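PDB 1Y8C: S-adenosylmethionine-dependent methyltransferase from Clostridium acetobutylicum, which probably transfers methyl groups from S-adenosylmethionine to an acceptor substrate, as other members of its Rossmann-like methyltransferase family do. Local coordinates for residues His8-Lys12 with Leu13-Asp17; Phe184-Gly188 with Glu189-Arg193. All coordinates share one frame; numbering follows the deposited sequence.

Contact 1 (His8-Lys12 with Leu13-Asp17); sequences HIYDK and LIRAD
Asp11 and Arg15 form a salt bridge one turn apart near the end of helix 3-15. Asp11 OD1 accepts from Arg15 NH1 at 2.8 Å, with an N-H...O angle of 154°. The carboxylate oxygen lies at the guanidinium edge, in its plane, although the two planes are turned 61° apart. The Arg15 chain bends at chi2 and chi3, which brings NH1 back beside Asp11. Both charged groups have second partners: Arg15 NE pairs with Asp110, and Asp11 OD2 bonds Tyr20 OH. Two carboxylates thus hold the guanidinium, which probably limits its rotation.

Two residues of the next helical turn meet the Tyr10 ring. Ile14 CG1 sits over the centre of one face, 3.8 Å from the ring centroid, as a CH-pi contact. Arg15 NH1 comes to the ring edge, 3.5 Å from Tyr10 CE2. Elsewhere on the helix Ile9 CG2 touches Leu13 CD1 at 3.6 Å, and these two side chains run alongside each other.

Backbone bonding changes as the helix ends. Leu13 N bonds Ile9 O at 2.8 Å and Ile14 N bonds Tyr10 O at 2.7 Å. The last turn is wider and pi-type, and in it Ala16 N reaches Asp11 O at 3.1 Å. Ala16 then leaves the helix with positive phi (68°).

Leu13 and Ile14 pack on strand 164-173, Tyr10 and Ile14 also meet strand 176-186, and Tyr10 OH bonds His198 of strand 191-201. The helix therefore lies against the four-stranded antiparallel sheet.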
loop_
_atom_site.group_PDB
_atom_site.type_symbol
_atom_site.label_atom_id
_atom_site.label_comp_id
_atom_site.label_asym_id
_atom_site.label_seq_id
_atom_site.Cartn_x
_atom_site.Cartn_y
_atom_site.Cartn_z
ATOM N N HIS A 8 7.734 7.687 8.045
ATOM C CA HIS A 8 8.824 7.877 7.094
ATOM C C HIS A 8 9.966 6.958 7.488
ATOM O O HIS A 8 10.536 6.260 6.649
ATOM C CB HIS A 8 9.304 9.333 7.095
ATOM C CG HIS A 8 8.315 10.295 6.511
ATOM N ND1 HIS A 8 7.903 10.234 5.196
ATOM C CD2 HIS A 8 7.651 11.340 7.060
ATOM C CE1 HIS A 8 7.031 11.197 4.961
ATOM N NE2 HIS A 8 6.860 11.883 6.078
ATOM N N ILE A 9 10.294 6.956 8.774
ATOM C CA ILE A 9 11.364 6.109 9.268
ATOM C C ILE A 9 11.105 4.660 8.864
ATOM O O ILE A 9 11.986 3.990 8.330
ATOM C CB ILE A 9 11.479 6.196 10.806
ATOM C CG1 ILE A 9 11.799 7.638 11.216
ATOM C CG2 ILE A 9 12.558 5.234 11.301
ATOM C CD1 ILE A 9 11.778 7.883 12.711
ATOM N N TYR A 10 9.884 4.195 9.109
ATOM C CA TYR A 10 9.489 2.826 8.794
ATOM C C TYR A 10 9.690 2.508 7.321
ATOM O O TYR A 10 10.337 1.520 6.966
ATOM C CB TYR A 10 8.013 2.606 9.162
ATOM C CG TYR A 10 7.574 1.153 9.175
ATOM C CD1 TYR A 10 7.644 0.394 10.339
ATOM C CD2 TYR A 10 7.109 0.534 8.015
ATOM C CE1 TYR A 10 7.261 -0.945 10.356
ATOM C CE2 TYR A 10 6.731 -0.805 8.015
ATOM C CZ TYR A 10 6.809 -1.539 9.190
ATOM O OH TYR A 10 6.435 -2.866 9.187
ATOM N N ASP A 11 9.115 3.343 6.464
ATOM C CA ASP A 11 9.218 3.145 5.023
ATOM C C ASP A 11 10.645 3.202 4.502
ATOM O O ASP A 11 10.975 2.543 3.516
ATOM C CB ASP A 11 8.375 4.182 4.278
ATOM C CG ASP A 11 6.906 3.833 4.265
ATOM O OD1 ASP A 11 6.585 2.626 4.421
ATOM O OD2 ASP A 11 6.079 4.757 4.079
ATOM N N LYS A 12 11.485 3.999 5.154
ATOM C CA LYS A 12 12.878 4.132 4.735
ATOM C C LYS A 12 13.769 2.998 5.247
ATOM O O LYS A 12 14.707 2.595 4.569
ATOM C CB LYS A 12 13.450 5.474 5.204
ATOM C CG LYS A 12 14.959 5.593 5.029
ATOM C CD LYS A 12 15.505 6.862 5.683
ATOM C CE LYS A 12 17.042 6.928 5.614
ATOM N NZ LYS A 12 17.568 6.992 4.200
ATOM N N LEU A 13 13.474 2.480 6.433
ATOM C CA LEU A 13 14.295 1.425 6.987
ATOM C C LEU A 13 13.739 0.017 6.782
ATOM O O LEU A 13 14.466 -0.886 6.360
ATOM C CB LEU A 13 14.543 1.687 8.476
ATOM C CG LEU A 13 15.163 3.049 8.826
ATOM C CD1 LEU A 13 15.327 3.162 10.334
ATOM C CD2 LEU A 13 16.508 3.222 8.136
ATOM N N ILE A 14 12.457 -0.183 7.058
ATOM C CA ILE A 14 11.881 -1.512 6.907
ATOM C C ILE A 14 11.568 -1.862 5.454
ATOM O O ILE A 14 12.007 -2.900 4.955
ATOM C CB ILE A 14 10.608 -1.659 7.762
ATOM C CG1 ILE A 14 10.871 -1.153 9.186
ATOM C CG2 ILE A 14 10.180 -3.107 7.797
ATOM C CD1 ILE A 14 12.071 -1.789 9.873
ATOM N N ARG A 15 10.813 -0.998 4.776
ATOM C CA ARG A 15 10.461 -1.225 3.370
ATOM C C ARG A 15 11.717 -1.119 2.488
ATOM O O ARG A 15 12.001 -2.015 1.692
ATOM C CB ARG A 15 9.394 -0.212 2.923
ATOM C CG ARG A 15 8.093 -0.297 3.722
ATOM C CD ARG A 15 6.868 -0.246 2.819
ATOM N NE ARG A 15 5.792 -1.109 3.305
ATOM C CZ ARG A 15 5.022 -0.848 4.360
ATOM N NH1 ARG A 15 5.196 0.265 5.054
ATOM N NH2 ARG A 15 4.081 -1.704 4.726
ATOM N N ALA A 16 12.450 -0.017 2.642
ATOM C CA ALA A 16 13.697 0.236 1.920
ATOM C C ALA A 16 13.632 0.462 0.406
ATOM O O ALA A 16 14.589 0.972 -0.185
ATOM C CB ALA A 16 14.707 -0.884 2.224
ATOM N N ASP A 17 12.535 0.083 -0.236
ATOM C CA ASP A 17 12.444 0.275 -1.679
ATOM C C ASP A 17 11.260 1.162 -2.065
ATOM O O ASP A 17 10.619 0.956 -3.095
ATOM C CB ASP A 17 12.339 -1.088 -2.379
ATOM C CG ASP A 17 11.011 -1.790 -2.114
ATOM O OD1 ASP A 17 10.507 -1.736 -0.975
ATOM O OD2 ASP A 17 10.485 -2.410 -3.053
#

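Contact 2 (Phe184-Gly188 with Glu189-Arg193); sequences FVRDG and EFYKR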
loop_
_atom_site.group_PDB
_atom_site.type_symbol
_atom_site.label_atom_id
_atom_site.label_comp_id
_atom_site.label_asym_id
_atom_site.label_seq_id
_atom_site.Cartn_x
_atom_site.Cartn_y
_atom_site.Cartn_z
ATOM N N PHE A 184 13.100 2.239 18.774
ATOM C CA PHE A 184 13.484 3.132 19.849
ATOM C C PHE A 184 13.948 4.357 19.096
ATOM O O PHE A 184 14.952 4.310 18.396
ATOM C CB PHE A 184 14.631 2.546 20.662
ATOM C CG PHE A 184 14.190 1.595 21.722
ATOM C CD1 PHE A 184 14.284 0.223 21.529
ATOM C CD2 PHE A 184 13.654 2.075 22.917
ATOM C CE1 PHE A 184 13.847 -0.662 22.516
ATOM C CE2 PHE A 184 13.217 1.203 23.909
ATOM C CZ PHE A 184 13.309 -0.168 23.712
ATOM N N VAL A 185 13.193 5.439 19.204
ATOM C CA VAL A 185 13.547 6.660 18.503
ATOM C C VAL A 185 14.063 7.721 19.455
ATOM O O VAL A 185 13.519 7.913 20.541
ATOM C CB VAL A 185 12.346 7.235 17.743
ATOM C CG1 VAL A 185 12.777 8.459 16.948
ATOM C CG2 VAL A 185 11.764 6.174 16.813
ATOM N N ARG A 186 15.123 8.409 19.041
ATOM C CA ARG A 186 15.723 9.466 19.852
ATOM C C ARG A 186 14.766 10.648 20.000
ATOM O O ARG A 186 14.096 11.040 19.047
ATOM C CB ARG A 186 17.020 9.953 19.196
ATOM C CG ARG A 186 18.293 9.623 19.962
ATOM C CD ARG A 186 18.416 10.460 21.225
ATOM N NE ARG A 186 18.458 11.895 20.944
ATOM C CZ ARG A 186 19.382 12.494 20.193
ATOM N NH1 ARG A 186 20.355 11.784 19.632
ATOM N NH2 ARG A 186 19.336 13.813 20.007
ATOM N N ASP A 187 14.712 11.211 21.200
ATOM C CA ASP A 187 13.860 12.361 21.482
ATOM C C ASP A 187 14.608 13.231 22.484
ATOM O O ASP A 187 14.058 13.650 23.506
ATOM C CB ASP A 187 12.515 11.904 22.061
ATOM C CG ASP A 187 11.527 13.053 22.244
ATOM O OD1 ASP A 187 11.368 13.868 21.307
ATOM O OD2 ASP A 187 10.882 13.127 23.318
ATOM N N GLY A 188 15.882 13.478 22.186
ATOM C CA GLY A 188 16.708 14.276 23.071
ATOM C C GLY A 188 17.558 13.402 23.972
ATOM O O GLY A 188 18.403 12.648 23.497
ATOM N N GLU A 189 17.333 13.494 25.277
ATOM C CA GLU A 189 18.105 12.701 26.222
ATOM C C GLU A 189 17.411 11.367 26.496
ATOM O O GLU A 189 17.932 10.517 27.220
ATOM C CB GLU A 189 18.294 13.470 27.538
ATOM C CG GLU A 189 18.783 14.917 27.371
ATOM C CD GLU A 189 20.016 15.054 26.472
ATOM O OE1 GLU A 189 21.055 14.406 26.762
ATOM O OE2 GLU A 189 19.944 15.822 25.479
ATOM N N PHE A 190 16.232 11.185 25.916
ATOM C CA PHE A 190 15.491 9.953 26.120
ATOM C C PHE A 190 15.065 9.351 24.799
ATOM O O PHE A 190 15.234 9.964 23.746
ATOM C CB PHE A 190 14.256 10.212 26.976
ATOM C CG PHE A 190 14.569 10.647 28.380
ATOM C CD1 PHE A 190 15.179 11.875 28.632
ATOM C CD2 PHE A 190 14.241 9.825 29.459
ATOM C CE1 PHE A 190 15.457 12.275 29.937
ATOM C CE2 PHE A 190 14.515 10.214 30.769
ATOM C CZ PHE A 190 15.124 11.440 31.011
ATOM N N TYR A 191 14.524 8.140 24.865
ATOM C CA TYR A 191 14.041 7.444 23.681
ATOM C C TYR A 191 12.602 7.053 23.899
ATOM O O TYR A 191 12.182 6.814 25.033
ATOM C CB TYR A 191 14.816 6.156 23.420
ATOM C CG TYR A 191 16.172 6.332 22.813
ATOM C CD1 TYR A 191 17.255 6.745 23.582
ATOM C CD2 TYR A 191 16.380 6.069 21.469
ATOM C CE1 TYR A 191 18.515 6.887 23.023
ATOM C CE2 TYR A 191 17.631 6.209 20.902
ATOM C CZ TYR A 191 18.696 6.618 21.684
ATOM O OH TYR A 191 19.935 6.766 21.112
ATOM N N LYS A 192 11.850 6.982 22.806
ATOM C CA LYS A 192 10.458 6.572 22.869
ATOM C C LYS A 192 10.360 5.240 22.142
ATOM O O LYS A 192 10.909 5.078 21.051
ATOM C CB LYS A 192 9.536 7.611 22.216
ATOM C CG LYS A 192 8.050 7.264 22.365
ATOM C CD LYS A 192 7.135 8.489 22.282
ATOM C CE LYS A 192 7.011 9.038 20.859
ATOM N NZ LYS A 192 6.163 10.278 20.782
ATOM N N ARG A 193 9.674 4.282 22.752
ATOM C CA ARG A 193 9.536 2.964 22.149
ATOM C C ARG A 193 8.330 2.828 21.209
ATOM O O ARG A 193 7.321 3.514 21.367
ATOM C CB ARG A 193 9.476 1.910 23.258
ATOM C CG ARG A 193 9.381 0.484 22.766
ATOM C CD ARG A 193 9.722 -0.523 23.873
ATOM N NE ARG A 193 9.711 -1.895 23.365
ATOM C CZ ARG A 193 10.161 -2.952 24.031
ATOM N NH1 ARG A 193 10.662 -2.803 25.246
ATOM N NH2 ARG A 193 10.114 -4.162 23.478
#
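Asp187 N donates to Phe190 O at 2.9 Å, with an N-H...O angle of 144°, and closes the turn between strands 176-186 and 191-201. Further down this beta hairpin, Val185 and Lys192 form an antiparallel hydrogen-bonded pair. Val185 N to Lys192 O and Lys192 N to Val185 O are both 3.0 Å. Within the turn, Gly188 has a positive phi. With these backbone angles a beta carbon would collide with the carbonyl oxygen of Asp187.

Phe184, Arg186, Tyr191 and Arg193 project from the same face of the hairpin. Arg186 lies across the Tyr191 ring. Its CA stands over a ring face in a CH-pi contact, and its CG comes 3.5 Å from Tyr191 CZ. CG and CD do the touching; the guanidinium plane is turned 80° from the ring and does not stack on it. On the next non-hydrogen-bonded pair, Arg193 CG lies over a face of the Phe184 ring. Arg193 CD is 3.6 Å from Phe184 CZ. With CG anti to the backbone N (chi1 -178°), the extended Arg193 chain runs obliquely over the ring. Its polar end pairs with Asp195. Between the two pairs, Phe184 CB meets Tyr191 CD2 at 4.0 Å.

The strand pairing rests on main-chain bonds. The side chains add mostly apolar contacts on one face of an exposed hairpin end.

How the contacts relate
Contact 1 is partly buried, and its centre lies about 13 Å from the centre of the chain. Contact 2 is a surface contact, and its centre is about 28 Å from it. The two contact centres lie about 18 Å apart and the contacts do not touch. They share one antiparallel sheet. Tyr10 and Ile14 of contact 1 touch strand 176-186, and Tyr10 OH bonds His198 of strand 191-201; contact 2 joins these two strands at their turn. Arginine plays different parts. Its charged end makes a salt bridge across contact 1, whereas aliphatic arginine carbons meet aromatic rings in contact 2. Main-chain bonds are helical in contact 1 and between antiparallel strands in contact 2.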